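Long-range contacts in formiminoglutamase (Trypanosoma cruzi, PDB 4MYK), which hydrolyses N-formimino-L-glutamate to L-glutamate and formamide, working as an arginase-like enzyme with two manganese ions: residues Pro16-Leu21 against Met298-Val303; Ala30-Ile35 against Ser79-Tyr84; Gly141-Asp146 against Asp222-Thr227; Val181-Gln186 against Ala218-Ala223. The protein carries 1 engineered substitution. All blocks are in the same frame, centred on the assembly; numbering follows the deposited sequence.

Contacts 2, 3 and 4 reach the parallel sheet of the arginase/deacetylase fold, and contact 1 packs the N-terminal residues on helix 290-306 beside it. Contacts 1 and 2, with centres 9 Å apart, touch: Leu21 O lies 2.8 Å from Leu83 N, a probable hydrogen bond. Contacts 3 and 4, with centres 6 Å apart, share Asp222 and Ala223 of helix 216-227 and use neighbouring strands, 141-145 and 180-185. The pairs are well separated, about 24 Å between the centres of contacts 2 and 3. Only contact 3 holds a manganese ligand, Asp146; in contact 4 the side chain of Phe183 comes within about 7 Å of that of Asp146.

Contact 1 (Pro16-Leu21 against Met298-Val303); sequences PRLLSL and MFYHFV
Leu18 is the bump and the flank of helix 290-306 supplies the hollow, its wall built by Phe299, Tyr300 and Val303. The forked end of the leucine spreads over that wall. CD1 settles beside the root of the tyrosine, 3.9 Å from Tyr300 CB, while CG and CD1 of Leu18 both lie 4.0 Å from Tyr300 CD1. The other prong, Leu18 CD2, leans toward Phe299 CE2 at 4.2 Å and Val303 CG1 at 4.3 Å, and both rings are met obliquely. In Tyr300 CG is anti to the backbone N (chi1 167°), and both CB and the ring atom CD1 border the leucine. Its hydroxyl is engaged farther off, with Ser68 O and Asn71. Helix 290-306 is the last helix packed on the parallel sheet of the arginase fold; residues 16-21 pack against it, and Leu18 and Leu21 also touch Leu83 of strand 83-88. Val303 is branched at CB, and its two methyls face different ways: CG2 sits 3.5 Å above the plane of the Phe299 ring, toward its rim, whereas CG1 faces the leucines, with Leu21 CD1 4.3 Å from Val303 CG1. The turn of 17-21 brings both leucines to the helix. Arg17 O accepts from Ser20 N and, at 2.6 Å, from Ser20 OG; small, polar Ser20 is exposed, and this bond holds its hydroxyl.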
loop_
_atom_site.group_PDB
_atom_site.type_symbol
_atom_site.label_atom_id
_atom_site.label_comp_id
_atom_site.label_asym_id
_atom_site.label_seq_id
_atom_site.Cartn_x
_atom_site.Cartn_y
_atom_site.Cartn_z
ATOM N N PRO A 16 -20.918 19.769 -7.575
ATOM C CA PRO A 16 -20.272 20.844 -6.813
ATOM C C PRO A 16 -19.249 20.279 -5.843
ATOM O O PRO A 16 -19.580 19.344 -5.109
ATOM C CB PRO A 16 -21.427 21.456 -6.020
ATOM C CG PRO A 16 -22.640 21.079 -6.772
ATOM C CD PRO A 16 -22.369 19.731 -7.355
ATOM N N ARG A 17 -18.041 20.841 -5.832
ATOM C CA ARG A 17 -16.996 20.370 -4.927
ATOM C C ARG A 17 -16.498 21.447 -3.961
ATOM O O ARG A 17 -17.124 22.481 -3.817
ATOM C CB ARG A 17 -15.850 19.733 -5.708
ATOM C CG ARG A 17 -16.272 18.441 -6.392
ATOM C CD ARG A 17 -15.151 17.833 -7.206
ATOM N NE ARG A 17 -15.533 16.522 -7.725
ATOM C CZ ARG A 17 -14.673 15.610 -8.175
ATOM N NH1 ARG A 17 -13.368 15.862 -8.175
ATOM N NH2 ARG A 17 -15.121 14.442 -8.627
ATOM N N LEU A 18 -15.387 21.187 -3.281
ATOM C CA LEU A 18 -14.903 22.087 -2.234
ATOM C C LEU A 18 -14.808 23.526 -2.703
ATOM O O LEU A 18 -15.124 24.448 -1.955
ATOM C CB LEU A 18 -13.551 21.621 -1.678
ATOM C CG LEU A 18 -13.583 20.467 -0.669
ATOM C CD1 LEU A 18 -12.251 19.745 -0.632
ATOM C CD2 LEU A 18 -13.966 20.971 0.711
ATOM N N LEU A 19 -14.371 23.711 -3.943
ATOM C CA LEU A 19 -14.273 25.045 -4.538
ATOM C C LEU A 19 -15.558 25.886 -4.379
ATOM O O LEU A 19 -15.493 27.092 -4.127
ATOM C CB LEU A 19 -13.880 24.932 -6.008
ATOM C CG LEU A 19 -13.500 26.229 -6.709
ATOM C CD1 LEU A 19 -12.510 26.990 -5.853
ATOM C CD2 LEU A 19 -12.926 25.933 -8.073
ATOM N N SER A 20 -16.720 25.246 -4.487
ATOM C CA SER A 20 -18.012 25.944 -4.395
ATOM C C SER A 20 -18.363 26.510 -3.008
ATOM O O SER A 20 -19.271 27.333 -2.880
ATOM C CB SER A 20 -19.137 25.028 -4.870
ATOM O OG SER A 20 -19.237 23.895 -4.029
ATOM N N LEU A 21 -17.649 26.066 -1.976
ATOM C CA LEU A 21 -17.899 26.528 -0.612
ATOM C C LEU A 21 -17.155 27.831 -0.323
ATOM O O LEU A 21 -17.413 28.492 0.685
ATOM C CB LEU A 21 -17.493 25.450 0.399
ATOM C CG LEU A 21 -18.138 24.076 0.206
ATOM C CD1 LEU A 21 -17.489 23.043 1.100
ATOM C CD2 LEU A 21 -19.624 24.170 0.469
ATOM N N MET A 298 -8.112 14.519 3.172
ATOM C CA MET A 298 -8.116 14.588 4.628
ATOM C C MET A 298 -8.838 15.846 5.136
ATOM O O MET A 298 -9.671 15.774 6.048
ATOM C CB MET A 298 -6.684 14.541 5.155
ATOM C CG MET A 298 -6.072 13.156 5.164
ATOM S SD MET A 298 -4.333 13.151 5.658
ATOM C CE MET A 298 -4.412 13.757 7.343
ATOM N N PHE A 299 -8.497 16.996 4.557
ATOM C CA PHE A 299 -9.173 18.272 4.853
ATOM C C PHE A 299 -10.662 18.187 4.491
ATOM O O PHE A 299 -11.531 18.653 5.223
ATOM C CB PHE A 299 -8.490 19.411 4.078
ATOM C CG PHE A 299 -9.264 20.706 4.071
ATOM C CD1 PHE A 299 -9.292 21.518 5.191
ATOM C CD2 PHE A 299 -9.947 21.117 2.933
ATOM C CE1 PHE A 299 -10.006 22.699 5.187
ATOM C CE2 PHE A 299 -10.659 22.300 2.919
ATOM C CZ PHE A 299 -10.685 23.092 4.042
ATOM N N TYR A 300 -10.932 17.582 3.341
ATOM C CA TYR A 300 -12.285 17.343 2.874
ATOM C C TYR A 300 -13.132 16.608 3.920
ATOM O O TYR A 300 -14.259 17.000 4.202
ATOM C CB TYR A 300 -12.238 16.549 1.563
ATOM C CG TYR A 300 -13.573 15.974 1.150
ATOM C CD1 TYR A 300 -14.600 16.802 0.717
ATOM C CD2 TYR A 300 -13.809 14.610 1.197
ATOM C CE1 TYR A 300 -15.826 16.290 0.347
ATOM C CE2 TYR A 300 -15.034 14.086 0.836
ATOM C CZ TYR A 300 -16.041 14.933 0.408
ATOM O OH TYR A 300 -17.269 14.425 0.037
ATOM N N HIS A 301 -12.580 15.544 4.494
ATOM C CA HIS A 301 -13.290 14.758 5.494
ATOM C C HIS A 301 -13.476 15.585 6.752
ATOM O O HIS A 301 -14.535 15.536 7.383
ATOM C CB HIS A 301 -12.539 13.455 5.802
ATOM C CG HIS A 301 -12.802 12.360 4.812
ATOM N ND1 HIS A 301 -12.130 12.260 3.613
ATOM C CD2 HIS A 301 -13.682 11.328 4.835
ATOM C CE1 HIS A 301 -12.580 11.213 2.942
ATOM N NE2 HIS A 301 -13.523 10.631 3.661
ATOM N N PHE A 302 -12.451 16.349 7.119
ATOM C CA PHE A 302 -12.593 17.246 8.249
ATOM C C PHE A 302 -13.785 18.170 8.011
ATOM O O PHE A 302 -14.639 18.327 8.881
ATOM C CB PHE A 302 -11.347 18.105 8.503
ATOM C CG PHE A 302 -11.628 19.240 9.441
ATOM C CD1 PHE A 302 -11.603 19.040 10.814
ATOM C CD2 PHE A 302 -12.023 20.476 8.954
ATOM C CE1 PHE A 302 -11.926 20.062 11.687
ATOM C CE2 PHE A 302 -12.340 21.501 9.814
ATOM C CZ PHE A 302 -12.293 21.294 11.183
ATOM N N VAL A 303 -13.812 18.790 6.833
ATOM C CA VAL A 303 -14.863 19.722 6.452
ATOM C C VAL A 303 -16.262 19.098 6.552
ATOM O O VAL A 303 -17.193 19.732 7.053
ATOM C CB VAL A 303 -14.633 20.253 5.033
ATOM C CG1 VAL A 303 -15.890 20.940 4.503
ATOM C CG2 VAL A 303 -13.434 21.196 5.010
#

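Contact 2 (Ala30-Ile35 against Ser79-Tyr84); sequences ADIVII and SHLKLY
Asp31 OD2 is gripped twice by Lys82. The backbone Lys82 N gives it a nearly straight hydrogen bond of 3.0 Å (164° at the hydrogen), received on the anti lone pair, and Lys82 NZ adds a weak salt bridge at 3.4 Å. The lysine chain bends at chi3 and again at chi4 (-46°), the latter turning NZ back to the acid. Lys82 O in turn accepts from Asp31 N at 2.9 Å and more weakly from Ile32 N. Beyond this the segments become neighbouring parallel strands of the arginase fold's sheet, 32-37 and 83-88, the latter an edge strand within this chain. Tyr84 bonds to the residues before and after Val33 in the usual parallel pattern: its N to Ile32 O at 3.0 Å, its O from Ile34 N at 2.8 Å. On the face toward helix 290-306, Ile32 and Leu83 lie side by side, CD1 to CD1 at 3.9 Å, as suits branched aliphatic chains in a core. Just before the strand, Ala30 CB packs tightly, 3.3 Å from Tyr84 CB, a close approach that suits alanine's single methyl. With the acid partly exposed and its salt bridge at the long end of the range, the main-chain bonds probably carry more of the hold than the charge pair.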
loop_
_atom_site.group_PDB
_atom_site.type_symbol
_atom_site.label_atom_id
_atom_site.label_comp_id
_atom_site.label_asym_id
_atom_site.label_seq_id
_atom_site.Cartn_x
_atom_site.Cartn_y
_atom_site.Cartn_z
ATOM N N ALA A 30 -16.375 33.512 6.698
ATOM C CA ALA A 30 -16.046 32.100 6.536
ATOM C C ALA A 30 -16.046 31.351 7.870
ATOM O O ALA A 30 -15.511 31.837 8.872
ATOM C CB ALA A 30 -14.700 31.949 5.852
ATOM N N ASP A 31 -16.649 30.164 7.869
ATOM C CA ASP A 31 -16.626 29.275 9.029
ATOM C C ASP A 31 -15.217 28.726 9.218
ATOM O O ASP A 31 -14.736 28.566 10.342
ATOM C CB ASP A 31 -17.605 28.122 8.828
ATOM C CG ASP A 31 -19.030 28.596 8.603
ATOM O OD1 ASP A 31 -19.629 29.126 9.558
ATOM O OD2 ASP A 31 -19.559 28.422 7.481
ATOM N N ILE A 32 -14.558 28.448 8.100
ATOM C CA ILE A 32 -13.236 27.851 8.131
ATOM C C ILE A 32 -12.293 28.709 7.318
ATOM O O ILE A 32 -12.623 29.117 6.195
ATOM C CB ILE A 32 -13.252 26.409 7.551
ATOM C CG1 ILE A 32 -14.127 25.489 8.415
ATOM C CG2 ILE A 32 -11.820 25.857 7.397
ATOM C CD1 ILE A 32 -14.609 24.241 7.697
ATOM N N VAL A 33 -11.122 28.982 7.885
ATOM C CA VAL A 33 -10.109 29.762 7.180
ATOM C C VAL A 33 -8.789 28.997 6.965
ATOM O O VAL A 33 -8.183 28.502 7.914
ATOM C CB VAL A 33 -9.906 31.149 7.845
ATOM C CG1 VAL A 33 -8.725 31.894 7.227
ATOM C CG2 VAL A 33 -11.193 31.971 7.712
ATOM N N ILE A 34 -8.387 28.897 5.694
ATOM C CA ILE A 34 -7.157 28.226 5.273
ATOM C C ILE A 34 -5.968 29.195 5.208
ATOM O O ILE A 34 -6.028 30.237 4.556
ATOM C CB ILE A 34 -7.317 27.566 3.879
ATOM C CG1 ILE A 34 -8.445 26.538 3.882
ATOM C CG2 ILE A 34 -6.018 26.925 3.436
ATOM C CD1 ILE A 34 -8.891 26.141 2.492
ATOM N N ILE A 35 -4.889 28.828 5.888
ATOM C CA ILE A 35 -3.687 29.650 5.959
ATOM C C ILE A 35 -2.507 28.807 5.508
ATOM O O ILE A 35 -2.311 27.704 6.000
ATOM C CB ILE A 35 -3.436 30.157 7.416
ATOM C CG1 ILE A 35 -4.601 31.037 7.890
ATOM C CG2 ILE A 35 -2.112 30.911 7.513
ATOM C CD1 ILE A 35 -4.793 31.070 9.409
ATOM N N SER A 79 -22.807 21.704 2.013
ATOM C CA SER A 79 -23.169 22.809 1.132
ATOM C C SER A 79 -23.353 24.133 1.861
ATOM O O SER A 79 -23.212 25.196 1.258
ATOM C CB SER A 79 -24.433 22.466 0.343
ATOM O OG SER A 79 -24.160 21.454 -0.609
ATOM N N HIS A 80 -23.660 24.066 3.154
ATOM C CA HIS A 80 -23.951 25.275 3.929
ATOM C C HIS A 80 -22.714 26.000 4.489
ATOM O O HIS A 80 -22.820 27.136 4.951
ATOM C CB HIS A 80 -24.955 24.973 5.054
ATOM C CG HIS A 80 -24.342 24.347 6.267
ATOM N ND1 HIS A 80 -24.283 22.981 6.455
ATOM C CD2 HIS A 80 -23.768 24.899 7.361
ATOM C CE1 HIS A 80 -23.696 22.721 7.608
ATOM N NE2 HIS A 80 -23.370 23.868 8.177
ATOM N N LEU A 81 -21.551 25.352 4.453
ATOM C CA LEU A 81 -20.346 25.933 5.034
ATOM C C LEU A 81 -19.732 26.925 4.067
ATOM O O LEU A 81 -19.897 26.802 2.855
ATOM C CB LEU A 81 -19.318 24.850 5.362
ATOM C CG LEU A 81 -19.533 23.954 6.581
ATOM C CD1 LEU A 81 -18.420 22.918 6.688
ATOM C CD2 LEU A 81 -19.609 24.783 7.837
ATOM N N LYS A 82 -19.030 27.917 4.608
ATOM C CA LYS A 82 -18.250 28.838 3.788
ATOM C C LYS A 82 -16.788 28.725 4.155
ATOM O O LYS A 82 -16.429 28.789 5.328
ATOM C CB LYS A 82 -18.729 30.292 3.934
ATOM C CG LYS A 82 -20.017 30.596 3.179
ATOM C CD LYS A 82 -20.545 31.962 3.534
ATOM C CE LYS A 82 -20.468 32.191 5.032
ATOM N NZ LYS A 82 -20.967 31.026 5.841
ATOM N N LEU A 83 -15.960 28.535 3.132
ATOM C CA LEU A 83 -14.519 28.469 3.288
ATOM C C LEU A 83 -13.895 29.751 2.769
ATOM O O LEU A 83 -14.433 30.397 1.871
ATOM C CB LEU A 83 -13.950 27.291 2.501
ATOM C CG LEU A 83 -13.858 25.921 3.163
ATOM C CD1 LEU A 83 -15.003 25.704 4.141
ATOM C CD2 LEU A 83 -13.829 24.841 2.091
ATOM N N TYR A 84 -12.747 30.107 3.329
ATOM C CA TYR A 84 -11.980 31.245 2.833
ATOM C C TYR A 84 -10.514 30.902 2.885
ATOM O O TYR A 84 -10.041 30.302 3.848
ATOM C CB TYR A 84 -12.249 32.505 3.653
ATOM C CG TYR A 84 -11.716 33.764 3.023
ATOM C CD1 TYR A 84 -10.452 34.252 3.353
ATOM C CD2 TYR A 84 -12.473 34.476 2.096
ATOM C CE1 TYR A 84 -9.959 35.422 2.778
ATOM C CE2 TYR A 84 -11.988 35.643 1.519
ATOM C CZ TYR A 84 -10.731 36.109 1.866
ATOM O OH TYR A 84 -10.244 37.261 1.293
#

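Contact 3 (Gly141-Asp146 against Asp222-Thr227); sequences GVINVD and DAFGLT. With MN (manganese (II) ion), chain C.
This is largely apolar strand-on-helix packing in the arginase fold: Gly141, Val142 and Ile143 of strand 141-145 meet Ala223, Phe224 and Thr227 near the end of helix 216-227, which packs on the parallel sheet, running roughly against the strand. The axes approach to 7.9 Å, with N-to-C directions 144° apart. Ile143 divides its branches between two residues of the helix. Its CG1 is anti to the backbone N (chi1 176°), and CD1 beyond reaches Ala223 CB at 3.5 Å, which suits alanine's short side chain. The other branch, Ile143 CG2, meets the edge of the Phe224 ring 3.9 Å from CE1, the side chains crossing at about a right angle. Thr227 O stands where a side chain on Gly141 would begin, which suits glycine, and Gly141 CA comes 3.5 Å from that oxygen in a CA-H...O contact. Thr227 CG2 lies 3.4 Å from Val142 O, while the hydroxyl pairs with Thr231. Farther along, Asp146 joins the two-manganese site: with Asn122 and Asp236 at one ion, with Asp236, Asp238 and His148 at the other. Besides its hydrogen bond to Glu182, Asn144 ND2 bonds weakly to Asp146 OD2; Asp146 OD1 binds this second manganese at 2.2 Å.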
loop_
_atom_site.group_PDB
_atom_site.type_symbol
_atom_site.label_atom_id
_atom_site.label_comp_id
_atom_site.label_asym_id
_atom_site.label_seq_id
_atom_site.Cartn_x
_atom_site.Cartn_y
_atom_site.Cartn_z
ATOM N N GLY A 141 -6.044 21.919 24.969
ATOM C CA GLY A 141 -5.563 20.568 24.750
ATOM C C GLY A 141 -4.855 20.453 23.405
ATOM O O GLY A 141 -5.146 21.198 22.474
ATOM N N VAL A 142 -3.915 19.525 23.302
ATOM C CA VAL A 142 -3.137 19.356 22.073
ATOM C C VAL A 142 -2.901 17.877 21.739
ATOM O O VAL A 142 -2.487 17.093 22.597
ATOM C CB VAL A 142 -1.765 20.101 22.149
ATOM C CG1 VAL A 142 -0.937 19.892 20.854
ATOM C CG2 VAL A 142 -1.964 21.580 22.436
ATOM N N ILE A 143 -3.176 17.504 20.490
ATOM C CA ILE A 143 -2.799 16.179 20.000
ATOM C C ILE A 143 -1.847 16.255 18.797
ATOM O O ILE A 143 -2.129 16.936 17.803
ATOM C CB ILE A 143 -4.031 15.273 19.700
ATOM C CG1 ILE A 143 -3.585 13.935 19.099
ATOM C CG2 ILE A 143 -5.049 15.984 18.804
ATOM C CD1 ILE A 143 -4.722 12.932 18.941
ATOM N N ASN A 144 -0.706 15.577 18.918
ATOM C CA ASN A 144 0.256 15.457 17.828
ATOM C C ASN A 144 0.148 14.069 17.184
ATOM O O ASN A 144 0.614 13.071 17.750
ATOM C CB ASN A 144 1.692 15.738 18.338
ATOM C CG ASN A 144 2.757 15.668 17.234
ATOM O OD1 ASN A 144 2.489 15.936 16.064
ATOM N ND2 ASN A 144 3.971 15.311 17.616
ATOM N N VAL A 145 -0.501 14.026 16.019
ATOM C CA VAL A 145 -0.516 12.847 15.155
ATOM C C VAL A 145 0.775 12.841 14.341
ATOM O O VAL A 145 0.975 13.694 13.460
ATOM C CB VAL A 145 -1.723 12.846 14.180
ATOM C CG1 VAL A 145 -1.737 11.553 13.331
ATOM C CG2 VAL A 145 -3.033 13.017 14.950
ATOM N N ASP A 146 1.647 11.882 14.640
ATOM C CA ASP A 146 3.008 11.951 14.160
ATOM C C ASP A 146 3.690 10.632 14.448
ATOM O O ASP A 146 3.583 10.114 15.557
ATOM C CB ASP A 146 3.721 13.084 14.889
ATOM C CG ASP A 146 4.995 13.492 14.223
ATOM O OD1 ASP A 146 5.453 12.774 13.310
ATOM O OD2 ASP A 146 5.532 14.540 14.617
ATOM N N ASP A 222 -10.560 8.419 22.360
ATOM C CA ASP A 222 -9.858 8.363 23.628
ATOM C C ASP A 222 -8.963 9.589 23.772
ATOM O O ASP A 222 -8.924 10.218 24.836
ATOM C CB ASP A 222 -9.027 7.068 23.729
ATOM C CG ASP A 222 -9.889 5.810 23.944
ATOM O OD1 ASP A 222 -11.131 5.916 23.985
ATOM O OD2 ASP A 222 -9.319 4.707 24.077
ATOM N N ALA A 223 -8.250 9.922 22.697
ATOM C CA ALA A 223 -7.306 11.037 22.693
ATOM C C ALA A 223 -7.989 12.385 22.968
ATOM O O ALA A 223 -7.460 13.208 23.719
ATOM C CB ALA A 223 -6.506 11.078 21.373
ATOM N N PHE A 224 -9.158 12.609 22.368
ATOM C CA PHE A 224 -9.910 13.847 22.624
ATOM C C PHE A 224 -10.496 13.899 24.045
ATOM O O PHE A 224 -10.772 14.973 24.586
ATOM C CB PHE A 224 -11.022 14.043 21.595
ATOM C CG PHE A 224 -10.523 14.306 20.216
ATOM C CD1 PHE A 224 -9.326 14.971 20.020
ATOM C CD2 PHE A 224 -11.257 13.899 19.104
ATOM C CE1 PHE A 224 -8.869 15.224 18.741
ATOM C CE2 PHE A 224 -10.797 14.145 17.818
ATOM C CZ PHE A 224 -9.609 14.812 17.639
ATOM N N GLY A 225 -10.696 12.724 24.634
ATOM C CA GLY A 225 -11.101 12.634 26.019
ATOM C C GLY A 225 -10.020 13.197 26.912
ATOM O O GLY A 225 -10.307 13.877 27.889
ATOM N N LEU A 226 -8.772 12.904 26.560
ATOM C CA LEU A 226 -7.601 13.402 27.274
ATOM C C LEU A 226 -7.307 14.881 26.987
ATOM O O LEU A 226 -7.053 15.659 27.901
ATOM C CB LEU A 226 -6.373 12.543 26.935
ATOM C CG LEU A 226 -6.373 11.096 27.443
ATOM C CD1 LEU A 226 -5.314 10.262 26.753
ATOM C CD2 LEU A 226 -6.186 11.077 28.951
ATOM N N THR A 227 -7.333 15.272 25.720
ATOM C CA THR A 227 -7.079 16.663 25.373
ATOM C C THR A 227 -8.231 17.574 25.828
ATOM O O THR A 227 -8.013 18.654 26.353
ATOM C CB THR A 227 -6.839 16.823 23.871
ATOM O OG1 THR A 227 -8.001 16.387 23.158
ATOM C CG2 THR A 227 -5.644 15.988 23.434
HETATM MN MN MN C . 6.773 13.239 11.641
HETATM O O HOH W 1 8.357 14.888 12.376
#

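Contact 4 (Val181-Gln186 against Ala218-Ala223); sequences VEFACQ and AALEDA
Phe183 reaches helix 216-227 because its CG stands anti to the backbone N (chi1 -164°), and the second torsion (chi2 -88°) sets how the ring is turned against Ala219 and Leu220. The far end of the ring does most of the touching. Phe183 CZ lies 3.7 Å from Ala219 CB, and Phe183 CE2 lies 3.6 Å from Ala219 O, which sits at the ring's edge near its plane. Leu220 N meets the same end of the ring, 3.6 Å from Phe183 CE2, whereas Leu220 CD1 lies over one face. Ala223, one turn farther along, presents CB obliquely at 4.0 Å from Phe183 CD2. Alanines at 219 and 223 suit the helix face here, since short methyls leave depth for a large flat ring. Two residues before Phe183, Val181 is a lighter second contact, with CG1 4.2 Å from Ala223 CB. Strand and helix run nearly antiparallel, at 166°, as expected where a helix returns over a parallel sheet. Together with helix 208-214 this one connects strand 204-207 to strand 231-236, and Phe183 also touches Met206 of the former strand, Ile143 of strand 141-145 and Met264 of helix 258-270.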
loop_
_atom_site.group_PDB
_atom_site.type_symbol
_atom_site.label_atom_id
_atom_site.label_comp_id
_atom_site.label_asym_id
_atom_site.label_seq_id
_atom_site.Cartn_x
_atom_site.Cartn_y
_atom_site.Cartn_z
ATOM N N VAL A 181 -1.291 14.648 23.874
ATOM C CA VAL A 181 -1.193 13.285 23.377
ATOM C C VAL A 181 -0.312 13.200 22.126
ATOM O O VAL A 181 -0.466 13.975 21.183
ATOM C CB VAL A 181 -2.582 12.682 23.085
ATOM C CG1 VAL A 181 -2.440 11.285 22.505
ATOM C CG2 VAL A 181 -3.422 12.662 24.348
ATOM N N GLU A 182 0.633 12.266 22.158
ATOM C CA GLU A 182 1.393 11.870 20.982
ATOM C C GLU A 182 0.640 10.696 20.392
ATOM O O GLU A 182 0.488 9.666 21.042
ATOM C CB GLU A 182 2.803 11.430 21.373
ATOM C CG GLU A 182 3.647 12.513 22.036
ATOM C CD GLU A 182 4.338 13.435 21.040
ATOM O OE1 GLU A 182 3.881 13.546 19.888
ATOM O OE2 GLU A 182 5.351 14.060 21.418
ATOM N N PHE A 183 0.155 10.860 19.169
ATOM C CA PHE A 183 -0.743 9.884 18.575
ATOM C C PHE A 183 -0.134 9.183 17.369
ATOM O O PHE A 183 0.298 9.833 16.421
ATOM C CB PHE A 183 -2.041 10.565 18.165
ATOM C CG PHE A 183 -3.154 9.613 17.899
ATOM C CD1 PHE A 183 -3.334 9.070 16.631
ATOM C CD2 PHE A 183 -4.016 9.241 18.915
ATOM C CE1 PHE A 183 -4.355 8.179 16.382
ATOM C CE2 PHE A 183 -5.045 8.349 18.673
ATOM C CZ PHE A 183 -5.219 7.820 17.407
ATOM N N ALA A 184 -0.103 7.853 17.423
ATOM C CA ALA A 184 0.431 7.026 16.340
ATOM C C ALA A 184 1.933 7.192 16.178
ATOM O O ALA A 184 2.464 7.077 15.077
ATOM C CB ALA A 184 -0.271 7.329 15.028
ATOM N N CYS A 185 2.613 7.476 17.279
ATOM C CA CYS A 185 4.063 7.512 17.275
ATOM C C CYS A 185 4.634 6.087 17.176
ATOM O O CYS A 185 3.977 5.113 17.555
ATOM C CB CYS A 185 4.585 8.249 18.514
ATOM S SG CYS A 185 3.813 7.727 20.056
ATOM N N GLN A 186 5.855 5.984 16.658
ATOM C CA GLN A 186 6.473 4.696 16.355
ATOM C C GLN A 186 7.731 4.435 17.209
ATOM O O GLN A 186 8.682 5.209 17.152
ATOM C CB GLN A 186 6.773 4.608 14.854
ATOM C CG GLN A 186 5.501 4.596 14.033
ATOM C CD GLN A 186 5.741 4.399 12.553
ATOM O OE1 GLN A 186 6.738 3.817 12.144
ATOM N NE2 GLN A 186 4.818 4.885 11.738
ATOM N N ALA A 218 -11.610 5.128 17.278
ATOM C CA ALA A 218 -11.815 4.842 18.701
ATOM C C ALA A 218 -10.632 5.299 19.553
ATOM O O ALA A 218 -10.808 5.855 20.635
ATOM C CB ALA A 218 -12.068 3.356 18.919
ATOM N N ALA A 219 -9.427 5.039 19.067
ATOM C CA ALA A 219 -8.224 5.483 19.742
ATOM C C ALA A 219 -8.188 7.006 19.799
ATOM O O ALA A 219 -7.822 7.580 20.816
ATOM C CB ALA A 219 -6.995 4.955 19.015
ATOM N N LEU A 220 -8.565 7.650 18.695
ATOM C CA LEU A 220 -8.617 9.114 18.627
ATOM C C LEU A 220 -9.736 9.719 19.492
ATOM O O LEU A 220 -9.607 10.827 19.990
ATOM C CB LEU A 220 -8.768 9.588 17.181
ATOM C CG LEU A 220 -8.783 11.105 16.991
ATOM C CD1 LEU A 220 -7.496 11.706 17.490
ATOM C CD2 LEU A 220 -8.975 11.438 15.547
ATOM N N GLU A 221 -10.839 9.000 19.662
ATOM C CA GLU A 221 -11.864 9.418 20.611
ATOM C C GLU A 221 -11.259 9.483 22.000
ATOM O O GLU A 221 -11.408 10.471 22.724
ATOM C CB GLU A 221 -13.041 8.449 20.593
ATOM C CG GLU A 221 -13.953 8.668 19.403
ATOM C CD GLU A 221 -14.984 7.568 19.235
ATOM O OE1 GLU A 221 -14.848 6.510 19.887
ATOM O OE2 GLU A 221 -15.924 7.766 18.436
ATOM N N ASP A 222 -10.560 8.419 22.360
ATOM C CA ASP A 222 -9.858 8.363 23.628
ATOM C C ASP A 222 -8.963 9.589 23.772
ATOM O O ASP A 222 -8.924 10.218 24.836
ATOM C CB ASP A 222 -9.027 7.068 23.729
ATOM C CG ASP A 222 -9.889 5.810 23.944
ATOM O OD1 ASP A 222 -11.131 5.916 23.985
ATOM O OD2 ASP A 222 -9.319 4.707 24.077
ATOM N N ALA A 223 -8.250 9.922 22.697
ATOM C CA ALA A 223 -7.306 11.037 22.693
ATOM C C ALA A 223 -7.989 12.385 22.968
ATOM O O ALA A 223 -7.460 13.208 23.719
ATOM C CB ALA A 223 -6.506 11.078 21.373
#